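Local coordinates for DyP-type peroxidase (Thermobifida cellulosilytica, PDB 4GS1), which binds haem and, as a DyP-type peroxidase, probably uses hydrogen peroxide to oxidise dyes and other electron-rich substrates, at residues B[180-185]-B[337-342]; B[49-54]-B[320-325]; B[142-147]-B[244-249]. All blocks are in the same frame, centred on the assembly; numbering follows the deposited sequence.

Contact 1: B[180-185]-B[337-342]. With HEM (protoporphyrin IX containing Fe), chain F.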
loop_
_atom_site.group_PDB
_atom_site.type_symbol
_atom_site.label_atom_id
_atom_site.label_comp_id
_atom_site.label_asym_id
_atom_site.label_seq_id
_atom_site.Cartn_x
_atom_site.Cartn_y
_atom_site.Cartn_z
ATOM N N TRP B 180 -5.944 14.863 5.486
ATOM C CA TRP B 180 -5.541 14.039 4.350
ATOM C C TRP B 180 -4.509 13.028 4.841
ATOM O O TRP B 180 -3.920 13.194 5.905
ATOM C CB TRP B 180 -5.004 14.879 3.164
ATOM C CG TRP B 180 -3.784 15.726 3.460
ATOM C CD1 TRP B 180 -3.767 17.067 3.789
ATOM C CD2 TRP B 180 -2.416 15.305 3.453
ATOM N NE1 TRP B 180 -2.469 17.488 3.985
ATOM C CE2 TRP B 180 -1.623 16.426 3.788
ATOM C CE3 TRP B 180 -1.783 14.080 3.197
ATOM C CZ2 TRP B 180 -0.232 16.361 3.872
ATOM C CZ3 TRP B 180 -0.392 14.016 3.283
ATOM C CH2 TRP B 180 0.366 15.149 3.623
ATOM N N SER B 181 -4.309 11.960 4.084
ATOM C CA SER B 181 -3.238 11.031 4.415
ATOM C C SER B 181 -2.742 10.364 3.153
ATOM O O SER B 181 -3.434 10.349 2.134
ATOM C CB SER B 181 -3.704 9.979 5.430
ATOM O OG SER B 181 -4.439 8.947 4.782
ATOM N N LEU B 182 -1.530 9.826 3.202
ATOM C CA LEU B 182 -1.005 9.081 2.057
ATOM C C LEU B 182 -0.022 8.024 2.537
ATOM O O LEU B 182 0.855 8.302 3.365
ATOM C CB LEU B 182 -0.326 10.019 1.048
ATOM C CG LEU B 182 0.127 9.433 -0.296
ATOM C CD1 LEU B 182 -1.032 8.820 -1.037
ATOM C CD2 LEU B 182 0.778 10.542 -1.136
ATOM N N ARG B 183 -0.198 6.805 2.024
ATOM C CA ARG B 183 0.709 5.701 2.310
ATOM C C ARG B 183 1.731 5.576 1.198
ATOM O O ARG B 183 1.416 5.824 0.030
ATOM C CB ARG B 183 -0.083 4.395 2.428
ATOM C CG ARG B 183 -1.016 4.375 3.630
ATOM C CD ARG B 183 -1.919 3.130 3.649
ATOM N NE ARG B 183 -1.170 1.900 3.901
ATOM C CZ ARG B 183 -0.951 0.960 2.988
ATOM N NH1 ARG B 183 -0.263 -0.128 3.302
ATOM N NH2 ARG B 183 -1.417 1.109 1.759
ATOM N N GLY B 184 2.953 5.173 1.558
ATOM C CA GLY B 184 4.028 5.019 0.589
ATOM C C GLY B 184 4.922 3.831 0.893
ATOM O O GLY B 184 4.903 3.304 2.008
ATOM N N PHE B 185 5.701 3.402 -0.099
ATOM C CA PHE B 185 6.593 2.262 0.078
ATOM C C PHE B 185 7.918 2.446 -0.647
ATOM O O PHE B 185 8.031 3.246 -1.582
ATOM C CB PHE B 185 5.936 0.979 -0.449
ATOM C CG PHE B 185 5.596 1.027 -1.915
ATOM C CD1 PHE B 185 6.501 0.582 -2.874
ATOM C CD2 PHE B 185 4.373 1.525 -2.338
ATOM C CE1 PHE B 185 6.188 0.635 -4.226
ATOM C CE2 PHE B 185 4.054 1.581 -3.693
ATOM C CZ PHE B 185 4.967 1.132 -4.637
ATOM N N GLY B 337 2.930 7.857 -8.008
ATOM C CA GLY B 337 3.975 8.860 -8.091
ATOM C C GLY B 337 4.945 8.842 -6.931
ATOM O O GLY B 337 5.244 7.784 -6.351
ATOM N N LEU B 338 5.440 10.025 -6.590
ATOM C CA LEU B 338 6.404 10.170 -5.510
ATOM C C LEU B 338 5.786 10.952 -4.371
ATOM O O LEU B 338 5.287 12.059 -4.565
ATOM C CB LEU B 338 7.650 10.896 -6.022
ATOM C CG LEU B 338 8.772 11.170 -5.024
ATOM C CD1 LEU B 338 9.387 9.854 -4.546
ATOM C CD2 LEU B 338 9.832 12.046 -5.686
ATOM N N LEU B 339 5.794 10.345 -3.192
ATOM C CA LEU B 339 5.490 11.052 -1.960
ATOM C C LEU B 339 6.819 11.692 -1.548
ATOM O O LEU B 339 7.656 11.101 -0.853
ATOM C CB LEU B 339 4.907 10.080 -0.917
ATOM C CG LEU B 339 4.835 10.519 0.550
ATOM C CD1 LEU B 339 4.230 11.893 0.663
ATOM C CD2 LEU B 339 4.007 9.520 1.350
ATOM N N PHE B 340 7.018 12.915 -2.032
ATOM C CA PHE B 340 8.253 13.661 -1.833
ATOM C C PHE B 340 8.275 14.257 -0.419
ATOM O O PHE B 340 7.299 14.871 0.024
ATOM C CB PHE B 340 8.324 14.771 -2.896
ATOM C CG PHE B 340 9.504 15.699 -2.752
ATOM C CD1 PHE B 340 10.662 15.482 -3.482
ATOM C CD2 PHE B 340 9.441 16.815 -1.914
ATOM C CE1 PHE B 340 11.758 16.343 -3.361
ATOM C CE2 PHE B 340 10.530 17.679 -1.789
ATOM C CZ PHE B 340 11.688 17.442 -2.511
ATOM N N MET B 341 9.379 14.061 0.296
ATOM C CA MET B 341 9.531 14.626 1.636
ATOM C C MET B 341 10.930 15.193 1.823
ATOM O O MET B 341 11.916 14.455 1.850
ATOM C CB MET B 341 9.207 13.572 2.695
ATOM C CG MET B 341 7.722 13.246 2.752
ATOM S SD MET B 341 7.327 12.218 4.170
ATOM C CE MET B 341 7.620 10.667 3.461
ATOM N N ALA B 342 11.014 16.517 1.924
ATOM C CA ALA B 342 12.310 17.175 2.087
ATOM C C ALA B 342 12.464 17.691 3.505
ATOM O O ALA B 342 11.560 18.340 4.033
ATOM C CB ALA B 342 12.455 18.323 1.101
HETATM C CHA HEM F . 18.013 14.701 -7.551
HETATM C CHB HEM F . 14.017 12.452 -9.108
HETATM C CHC HEM F . 11.263 16.103 -7.469
HETATM C CHD HEM F . 15.209 18.173 -5.527
HETATM C C1A HEM F . 17.163 13.800 -8.131
HETATM C C2A HEM F . 17.582 12.597 -8.806
HETATM C C3A HEM F . 16.474 11.979 -9.237
HETATM C C4A HEM F . 15.333 12.765 -8.840
HETATM C CMA HEM F . 16.396 10.644 -10.018
HETATM C CAA HEM F . 19.059 12.148 -8.979
HETATM C CBA HEM F . 19.512 11.196 -7.858
HETATM C CGA HEM F . 19.660 11.892 -6.532
HETATM O O1A HEM F . 20.679 12.622 -6.339
HETATM O O2A HEM F . 18.777 11.705 -5.657
HETATM C C1B HEM F . 12.934 13.251 -8.819
HETATM C C2B HEM F . 11.568 12.973 -9.205
HETATM C C3B HEM F . 10.800 13.983 -8.768
HETATM C C4B HEM F . 11.655 14.928 -8.075
HETATM C CMB HEM F . 11.162 11.721 -10.019
HETATM C CAB HEM F . 9.266 14.176 -8.897
HETATM C CBB HEM F . 8.412 13.149 -9.079
HETATM C C1C HEM F . 12.096 16.984 -6.802
HETATM C C2C HEM F . 11.699 18.225 -6.151
HETATM C C3C HEM F . 12.794 18.788 -5.600
HETATM C C4C HEM F . 13.912 17.929 -5.915
HETATM C CMC HEM F . 10.243 18.736 -6.085
HETATM C CAC HEM F . 12.971 20.105 -4.795
HETATM C CBC HEM F . 12.130 21.142 -4.830
HETATM C C1D HEM F . 16.298 17.421 -5.877
HETATM C C2D HEM F . 17.646 17.691 -5.435
HETATM C C3D HEM F . 18.513 16.626 -6.074
HETATM C C4D HEM F . 17.611 15.790 -6.827
HETATM C CMD HEM F . 18.135 18.837 -4.518
HETATM C CAD HEM F . 20.035 16.475 -5.917
HETATM C CBD HEM F . 20.750 17.442 -6.863
HETATM C CGD HEM F . 22.240 17.290 -6.644
HETATM O O1D HEM F . 22.885 16.508 -7.397
HETATM O O2D HEM F . 22.783 17.923 -5.700
HETATM N NA HEM F . 15.782 13.890 -8.158
HETATM N NB HEM F . 12.957 14.456 -8.132
HETATM N NC HEM F . 13.468 16.838 -6.654
HETATM N ND HEM F . 16.312 16.286 -6.693
HETATM FE FE HEM F . 14.653 15.428 -7.493
#
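Between the antiparallel sheets of the two ferredoxin-like halves, strand 176-185 of one and strand 334-344 of the other face each other through Leu-182, Gly-184 and Leu-339. No hydrogen bond crosses here. Leu-182 and Leu-339 meet tip to tip, CD2 of Leu-182 lying 4.1 Å from CD1 of Leu-339. The other methyl of Leu-339, CD2, rests 3.9 Å from the backbone O of Leu-182. In Leu-339 the CG is anti to the backbone N (chi1 165°), which carries both methyls across to the facing strand. Gly-184 has the backbone nearest to Leu-339, with 6.7 Å between their CA atoms; a CB here would crowd Leu-339 CD2. Leu-182 also packs on Tyr-324 and Arg-246, and Leu-339 on Val-244, so the packing extends onto strands 318-328 and 240-249.

The residues flanking Leu-339 in sequence, Leu-338 and Phe-340, pack on the haem. Phe-340 brings CE1 to 3.4 Å from haem C2C, and the porphyrin methyl CMC lies over one face of the ring, offset toward the rim. Leu-338 sets CD2 3.8 Å from haem C3B, and it also lines the oxygen-molecule pocket with Asp-207 and Arg-319. One strand thus serves the core between two ferredoxin-like sheets and the haem pocket, an arrangement characteristic of the DyP-type peroxidase fold.

Contact 2: B[49-54]-B[320-325]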
loop_
_atom_site.group_PDB
_atom_site.type_symbol
_atom_site.label_atom_id
_atom_site.label_comp_id
_atom_site.label_asym_id
_atom_site.label_seq_id
_atom_site.Cartn_x
_atom_site.Cartn_y
_atom_site.Cartn_z
ATOM N N ALA B 49 10.742 0.502 5.125
ATOM C CA ALA B 49 10.196 0.339 3.780
ATOM C C ALA B 49 8.813 0.963 3.581
ATOM O O ALA B 49 8.421 1.220 2.443
ATOM C CB ALA B 49 10.169 -1.148 3.386
ATOM N N PHE B 50 8.074 1.190 4.665
ATOM C CA PHE B 50 6.702 1.716 4.547
ATOM C C PHE B 50 6.501 2.977 5.361
ATOM O O PHE B 50 7.113 3.143 6.422
ATOM C CB PHE B 50 5.682 0.643 4.972
ATOM C CG PHE B 50 5.798 -0.616 4.170
ATOM C CD1 PHE B 50 5.141 -0.740 2.954
ATOM C CD2 PHE B 50 6.606 -1.663 4.605
ATOM C CE1 PHE B 50 5.279 -1.889 2.190
ATOM C CE2 PHE B 50 6.750 -2.816 3.841
ATOM C CZ PHE B 50 6.078 -2.922 2.627
ATOM N N VAL B 51 5.631 3.861 4.867
ATOM C CA VAL B 51 5.283 5.088 5.585
ATOM C C VAL B 51 3.790 5.375 5.463
ATOM O O VAL B 51 3.150 4.973 4.497
ATOM C CB VAL B 51 6.086 6.317 5.057
ATOM C CG1 VAL B 51 5.502 6.839 3.724
ATOM C CG2 VAL B 51 6.116 7.443 6.095
ATOM N N HIS B 52 3.236 6.042 6.470
ATOM C CA HIS B 52 1.886 6.591 6.364
ATOM C C HIS B 52 1.989 7.998 6.921
ATOM O O HIS B 52 2.316 8.189 8.097
ATOM C CB HIS B 52 0.876 5.739 7.158
ATOM C CG HIS B 52 -0.551 5.921 6.730
ATOM N ND1 HIS B 52 -1.516 4.943 6.913
ATOM C CD2 HIS B 52 -1.187 6.965 6.141
ATOM C CE1 HIS B 52 -2.673 5.376 6.448
ATOM N NE2 HIS B 52 -2.506 6.601 5.971
ATOM N N VAL B 53 1.765 8.991 6.061
ATOM C CA VAL B 53 1.805 10.381 6.492
ATOM C C VAL B 53 0.376 10.838 6.681
ATOM O O VAL B 53 -0.453 10.655 5.789
ATOM C CB VAL B 53 2.510 11.255 5.446
ATOM C CG1 VAL B 53 2.483 12.715 5.874
ATOM C CG2 VAL B 53 3.950 10.794 5.290
ATOM N N ILE B 54 0.073 11.390 7.851
ATOM C CA ILE B 54 -1.296 11.806 8.152
ATOM C C ILE B 54 -1.319 13.249 8.621
ATOM O O ILE B 54 -0.633 13.608 9.581
ATOM C CB ILE B 54 -1.925 10.924 9.258
ATOM C CG1 ILE B 54 -1.755 9.442 8.913
ATOM C CG2 ILE B 54 -3.419 11.252 9.424
ATOM C CD1 ILE B 54 -1.505 8.561 10.109
ATOM N N ARG B 320 13.700 12.294 1.684
ATOM C CA ARG B 320 13.395 11.006 2.309
ATOM C C ARG B 320 12.000 10.604 1.856
ATOM O O ARG B 320 11.054 10.542 2.638
ATOM C CB ARG B 320 13.483 11.130 3.837
ATOM C CG ARG B 320 13.427 9.809 4.608
ATOM C CD ARG B 320 13.582 10.098 6.106
ATOM N NE ARG B 320 13.493 8.901 6.944
ATOM C CZ ARG B 320 12.346 8.358 7.340
ATOM N NH1 ARG B 320 11.187 8.880 6.939
ATOM N NH2 ARG B 320 12.358 7.281 8.119
ATOM N N GLY B 321 11.882 10.358 0.557
ATOM C CA GLY B 321 10.591 10.124 -0.062
ATOM C C GLY B 321 10.216 8.669 -0.226
ATOM O O GLY B 321 11.032 7.761 0.013
ATOM N N TYR B 322 8.967 8.445 -0.632
ATOM C CA TYR B 322 8.422 7.103 -0.791
ATOM C C TYR B 322 7.629 7.048 -2.082
ATOM O O TYR B 322 7.153 8.078 -2.570
ATOM C CB TYR B 322 7.514 6.728 0.407
ATOM C CG TYR B 322 8.322 6.382 1.644
ATOM C CD1 TYR B 322 8.520 5.060 2.018
ATOM C CD2 TYR B 322 8.909 7.379 2.413
ATOM C CE1 TYR B 322 9.288 4.737 3.139
ATOM C CE2 TYR B 322 9.692 7.065 3.531
ATOM C CZ TYR B 322 9.868 5.741 3.880
ATOM O OH TYR B 322 10.640 5.427 4.983
ATOM N N ASN B 323 7.460 5.848 -2.627
ATOM C CA ASN B 323 6.602 5.683 -3.799
ATOM C C ASN B 323 5.155 5.531 -3.365
ATOM O O ASN B 323 4.884 4.939 -2.318
ATOM C CB ASN B 323 7.029 4.437 -4.566
ATOM C CG ASN B 323 8.494 4.472 -4.919
ATOM O OD1 ASN B 323 8.975 5.461 -5.454
ATOM N ND2 ASN B 323 9.223 3.423 -4.565
ATOM N N TYR B 324 4.210 6.064 -4.141
ATOM C CA TYR B 324 2.810 5.769 -3.837
ATOM C C TYR B 324 2.092 5.196 -5.048
ATOM O O TYR B 324 2.396 5.532 -6.194
ATOM C CB TYR B 324 2.055 6.975 -3.237
ATOM C CG TYR B 324 1.725 8.092 -4.206
ATOM C CD1 TYR B 324 0.534 8.086 -4.936
ATOM C CD2 TYR B 324 2.582 9.175 -4.358
ATOM C CE1 TYR B 324 0.223 9.121 -5.817
ATOM C CE2 TYR B 324 2.278 10.202 -5.231
ATOM C CZ TYR B 324 1.103 10.179 -5.943
ATOM O OH TYR B 324 0.819 11.221 -6.804
ATOM N N ASP B 325 1.138 4.316 -4.782
ATOM C CA ASP B 325 0.352 3.696 -5.831
ATOM C C ASP B 325 -1.094 3.710 -5.365
ATOM O O ASP B 325 -1.475 2.968 -4.452
ATOM C CB ASP B 325 0.814 2.255 -6.059
ATOM C CG ASP B 325 0.144 1.604 -7.254
ATOM O OD1 ASP B 325 -0.957 2.048 -7.657
ATOM O OD2 ASP B 325 0.712 0.637 -7.803
HETATM O O HOH W 1 8.937 5.214 7.113
#
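Chi1 of -76° places CG of Tyr-322 anti to its carbonyl carbon and brings the phenol face against Val-51, whose CG1 sits between backbone N and carbonyl carbon (chi1 78°). Val-51 covers one face of the ring: its CB stands 3.8 Å from the centroid, only 2° off the normal, a CH-pi contact over the face. CG1 is displaced toward the root of the tyrosine, 3.5 Å from CG of Tyr-322. Ala-49 meets the rim instead, its O near the ring plane and 3.7 Å from CE1 of Tyr-322. Tyr-322 OH is hydrogen-bonded to the backbone O of Pro-48, and a water donates to it at 2.7 Å and to Phe-50 O at 2.8 Å, bridging the two segments where no direct hydrogen bond does. Two polar partners at the hydroxyl and a valine over the face should restrain both the tilt and the swing of the ring. Arg-186 makes a cation-pi contact with Tyr-322, and Met-341 of strand 334-344 packs against Tyr-322. Strand 50-58 runs between 149-155 and 176-185 in its sheet, with helix 158-172 touching Phe-50 and His-52, while strand 318-328 is an outermost strand of the facing sheet within this chain.

Contact 3: B[142-147]-B[244-249]. With HEM (protoporphyrin IX containing Fe), chain F.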
loop_
_atom_site.group_PDB
_atom_site.type_symbol
_atom_site.label_atom_id
_atom_site.label_comp_id
_atom_site.label_asym_id
_atom_site.label_seq_id
_atom_site.Cartn_x
_atom_site.Cartn_y
_atom_site.Cartn_z
ATOM N N PRO B 142 -6.946 21.473 -2.692
ATOM C CA PRO B 142 -6.898 22.116 -1.370
ATOM C C PRO B 142 -6.998 21.170 -0.170
ATOM O O PRO B 142 -6.327 21.396 0.840
ATOM C CB PRO B 142 -8.107 23.060 -1.401
ATOM C CG PRO B 142 -8.262 23.402 -2.845
ATOM C CD PRO B 142 -7.913 22.133 -3.587
ATOM N N ARG B 143 -7.812 20.123 -0.285
ATOM C CA ARG B 143 -8.005 19.209 0.836
ATOM C C ARG B 143 -6.850 18.224 0.998
ATOM O O ARG B 143 -6.799 17.480 1.978
ATOM C CB ARG B 143 -9.340 18.475 0.714
ATOM C CG ARG B 143 -10.550 19.399 0.864
ATOM C CD ARG B 143 -10.452 20.291 2.118
ATOM N NE ARG B 143 -10.548 19.546 3.378
ATOM C CZ ARG B 143 -10.817 20.097 4.557
ATOM N NH1 ARG B 143 -11.032 21.404 4.650
ATOM N NH2 ARG B 143 -10.891 19.342 5.647
ATOM N N TRP B 144 -5.926 18.233 0.041
ATOM C CA TRP B 144 -4.702 17.438 0.123
ATOM C C TRP B 144 -3.521 18.331 0.505
ATOM O O TRP B 144 -2.365 17.930 0.357
ATOM C CB TRP B 144 -4.382 16.783 -1.223
ATOM C CG TRP B 144 -5.240 15.635 -1.609
ATOM C CD1 TRP B 144 -6.214 15.037 -0.865
ATOM C CD2 TRP B 144 -5.190 14.931 -2.855
ATOM N NE1 TRP B 144 -6.783 13.997 -1.586
ATOM C CE2 TRP B 144 -6.165 13.915 -2.809
ATOM C CE3 TRP B 144 -4.416 15.071 -4.012
ATOM C CZ2 TRP B 144 -6.381 13.037 -3.877
ATOM C CZ3 TRP B 144 -4.624 14.190 -5.071
ATOM C CH2 TRP B 144 -5.603 13.193 -4.996
ATOM N N CYS B 145 -3.811 19.540 0.980
ATOM C CA CYS B 145 -2.759 20.467 1.379
ATOM C C CYS B 145 -2.876 20.901 2.827
ATOM O O CYS B 145 -3.974 20.967 3.376
ATOM C CB CYS B 145 -2.779 21.718 0.502
ATOM S SG CYS B 145 -2.417 21.404 -1.225
ATOM N N GLY B 146 -1.741 21.217 3.439
ATOM C CA GLY B 146 -1.752 21.808 4.767
ATOM C C GLY B 146 -2.145 20.883 5.909
ATOM O O GLY B 146 -2.011 19.659 5.828
ATOM N N GLY B 147 -2.604 21.487 7.004
ATOM C CA GLY B 147 -2.931 20.741 8.204
ATOM C C GLY B 147 -2.419 21.426 9.458
ATOM O O GLY B 147 -1.337 22.014 9.448
ATOM N N VAL B 244 6.249 18.362 2.440
ATOM C CA VAL B 244 5.672 17.208 1.754
ATOM C C VAL B 244 5.074 17.655 0.431
ATOM O O VAL B 244 4.355 18.657 0.381
ATOM C CB VAL B 244 4.515 16.613 2.575
ATOM C CG1 VAL B 244 3.920 15.411 1.845
ATOM C CG2 VAL B 244 4.977 16.216 3.951
ATOM N N ARG B 245 5.373 16.928 -0.644
ATOM C CA ARG B 245 4.669 17.130 -1.912
ATOM C C ARG B 245 4.177 15.797 -2.446
ATOM O O ARG B 245 4.947 14.843 -2.566
ATOM C CB ARG B 245 5.568 17.823 -2.952
ATOM C CG ARG B 245 6.175 19.153 -2.480
ATOM C CD ARG B 245 5.164 20.305 -2.521
ATOM N NE ARG B 245 5.024 20.853 -3.878
ATOM C CZ ARG B 245 4.585 22.077 -4.151
ATOM N NH1 ARG B 245 4.234 22.897 -3.164
ATOM N NH2 ARG B 245 4.512 22.490 -5.413
ATOM N N ARG B 246 2.886 15.721 -2.759
ATOM C CA ARG B 246 2.343 14.563 -3.456
ATOM C C ARG B 246 2.490 14.809 -4.953
ATOM O O ARG B 246 1.806 15.674 -5.512
ATOM C CB ARG B 246 0.867 14.356 -3.071
ATOM C CG ARG B 246 0.197 13.199 -3.793
ATOM C CD ARG B 246 -1.265 13.034 -3.364
ATOM N NE ARG B 246 -1.922 11.992 -4.142
ATOM C CZ ARG B 246 -2.938 11.253 -3.709
ATOM N NH1 ARG B 246 -3.422 11.428 -2.481
ATOM N NH2 ARG B 246 -3.461 10.330 -4.505
ATOM N N ILE B 247 3.410 14.080 -5.598
ATOM C CA ILE B 247 3.747 14.370 -6.991
ATOM C C ILE B 247 3.367 13.199 -7.872
ATOM O O ILE B 247 4.020 12.153 -7.853
ATOM C CB ILE B 247 5.254 14.688 -7.171
ATOM C CG1 ILE B 247 5.710 15.787 -6.207
ATOM C CG2 ILE B 247 5.533 15.139 -8.616
ATOM C CD1 ILE B 247 7.241 16.058 -6.287
ATOM N N ARG B 248 2.305 13.377 -8.652
ATOM C CA ARG B 248 1.855 12.346 -9.583
ATOM C C ARG B 248 2.827 12.253 -10.747
ATOM O O ARG B 248 3.266 13.277 -11.283
ATOM C CB ARG B 248 0.448 12.666 -10.111
ATOM C CG ARG B 248 -0.113 11.592 -11.055
ATOM C CD ARG B 248 -1.624 11.765 -11.306
ATOM N NE ARG B 248 -1.965 13.051 -11.924
ATOM C CZ ARG B 248 -1.976 13.285 -13.238
ATOM N NH1 ARG B 248 -1.659 12.329 -14.101
ATOM N NH2 ARG B 248 -2.311 14.487 -13.694
ATOM N N MET B 249 3.181 11.025 -11.118
ATOM C CA MET B 249 4.024 10.778 -12.281
ATOM C C MET B 249 3.180 10.461 -13.502
ATOM O O MET B 249 2.268 9.630 -13.438
ATOM C CB MET B 249 4.970 9.607 -12.007
ATOM C CG MET B 249 6.127 9.946 -11.061
ATOM S SD MET B 249 6.908 8.404 -10.515
ATOM C CE MET B 249 8.478 9.021 -9.894
HETATM C CHA HEM F . 18.013 14.701 -7.551
HETATM C CHB HEM F . 14.017 12.452 -9.108
HETATM C CHC HEM F . 11.263 16.103 -7.469
HETATM C CHD HEM F . 15.209 18.173 -5.527
HETATM C C1A HEM F . 17.163 13.800 -8.131
HETATM C C2A HEM F . 17.582 12.597 -8.806
HETATM C C3A HEM F . 16.474 11.979 -9.237
HETATM C C4A HEM F . 15.333 12.765 -8.840
HETATM C CMA HEM F . 16.396 10.644 -10.018
HETATM C CAA HEM F . 19.059 12.148 -8.979
HETATM C CBA HEM F . 19.512 11.196 -7.858
HETATM C CGA HEM F . 19.660 11.892 -6.532
HETATM O O1A HEM F . 20.679 12.622 -6.339
HETATM O O2A HEM F . 18.777 11.705 -5.657
HETATM C C1B HEM F . 12.934 13.251 -8.819
HETATM C C2B HEM F . 11.568 12.973 -9.205
HETATM C C3B HEM F . 10.800 13.983 -8.768
HETATM C C4B HEM F . 11.655 14.928 -8.075
HETATM C CMB HEM F . 11.162 11.721 -10.019
HETATM C CAB HEM F . 9.266 14.176 -8.897
HETATM C CBB HEM F . 8.412 13.149 -9.079
HETATM C C1C HEM F . 12.096 16.984 -6.802
HETATM C C2C HEM F . 11.699 18.225 -6.151
HETATM C C3C HEM F . 12.794 18.788 -5.600
HETATM C C4C HEM F . 13.912 17.929 -5.915
HETATM C CMC HEM F . 10.243 18.736 -6.085
HETATM C CAC HEM F . 12.971 20.105 -4.795
HETATM C CBC HEM F . 12.130 21.142 -4.830
HETATM C C1D HEM F . 16.298 17.421 -5.877
HETATM C C2D HEM F . 17.646 17.691 -5.435
HETATM C C3D HEM F . 18.513 16.626 -6.074
HETATM C C4D HEM F . 17.611 15.790 -6.827
HETATM C CMD HEM F . 18.135 18.837 -4.518
HETATM C CAD HEM F . 20.035 16.475 -5.917
HETATM C CBD HEM F . 20.750 17.442 -6.863
HETATM C CGD HEM F . 22.240 17.290 -6.644
HETATM O O1D HEM F . 22.885 16.508 -7.397
HETATM O O2D HEM F . 22.783 17.923 -5.700
HETATM N NA HEM F . 15.782 13.890 -8.158
HETATM N NB HEM F . 12.957 14.456 -8.132
HETATM N NC HEM F . 13.468 16.838 -6.654
HETATM N ND HEM F . 16.312 16.286 -6.693
HETATM FE FE HEM F . 14.653 15.428 -7.493
#
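The guanidinium of Arg-246 stacks on the indole of Trp-144, their planes 4° apart, and this stack is the tightly packed part of the contact. CZ of Arg-246 sits 3.7 Å from the centroid of the six-membered ring and 20° off its normal, a cation-pi arrangement over the face. The closest pair is Trp-144 CH2 with Arg-246 CZ, at 3.5 Å, while NH1 of Arg-246 spreads over the ring to 3.6 Å from Trp-144 CZ2. An all-extended chain, with CG anti to the backbone N (chi1 178°), carries the guanidinium out from the strand, and its CD passes 3.8 Å from CE3 of Trp-144. An alanine in place of the tryptophan would remove the indole surface on which the guanidinium lies and would probably set that group free to turn.

Toward solvent the contact is looser, both stacked residues being partly exposed. Arg-246 NH2 also makes a weak, long ion pair with Asp-335. The inward side of the strand is again close-packed, with CG2 of Ile-247 lying 3.5 Å from haem CBB and CE of Met-249 3.8 Å from haem CMB. Arg-245, also buried, is tied to Asp-138, His-371 and Ser-374.

The cation-pi stack pins the loop before strand 149-155, in the N-terminal family region, to strand 240-249 of the C-terminal one. A backbone hydrogen bond between Gly-146 and Ser-374 joins the loop to strand 369-379. Strand 240-249 runs between 334-344 and 369-379, while Tyr-324 and Glu-326 of strand 318-328 touch Arg-246.

In the fold
All three contacts join the N-terminal and C-terminal family regions, whose sheets each have the strand order 2-3-1-4. Contacts 1 and 2 have centres about 4 Å apart and use neighbouring strands in both sheets, 50-58 beside 176-185 and 318-328 beside 334-344. Contact 3 lies about 8 Å from the centre of contact 1 and 13 Å from that of contact 2, engaging strand 240-249 next to 334-344. Along the chain, contacts 1 and 3 cross, as do contacts 1 and 2, whereas both segments of contact 3 fall between those of contact 2. Contacts 1 and 3 also reach the haem, and contacts 1 and 2 touch the second subunit, linking cofactor pocket, core and dimer.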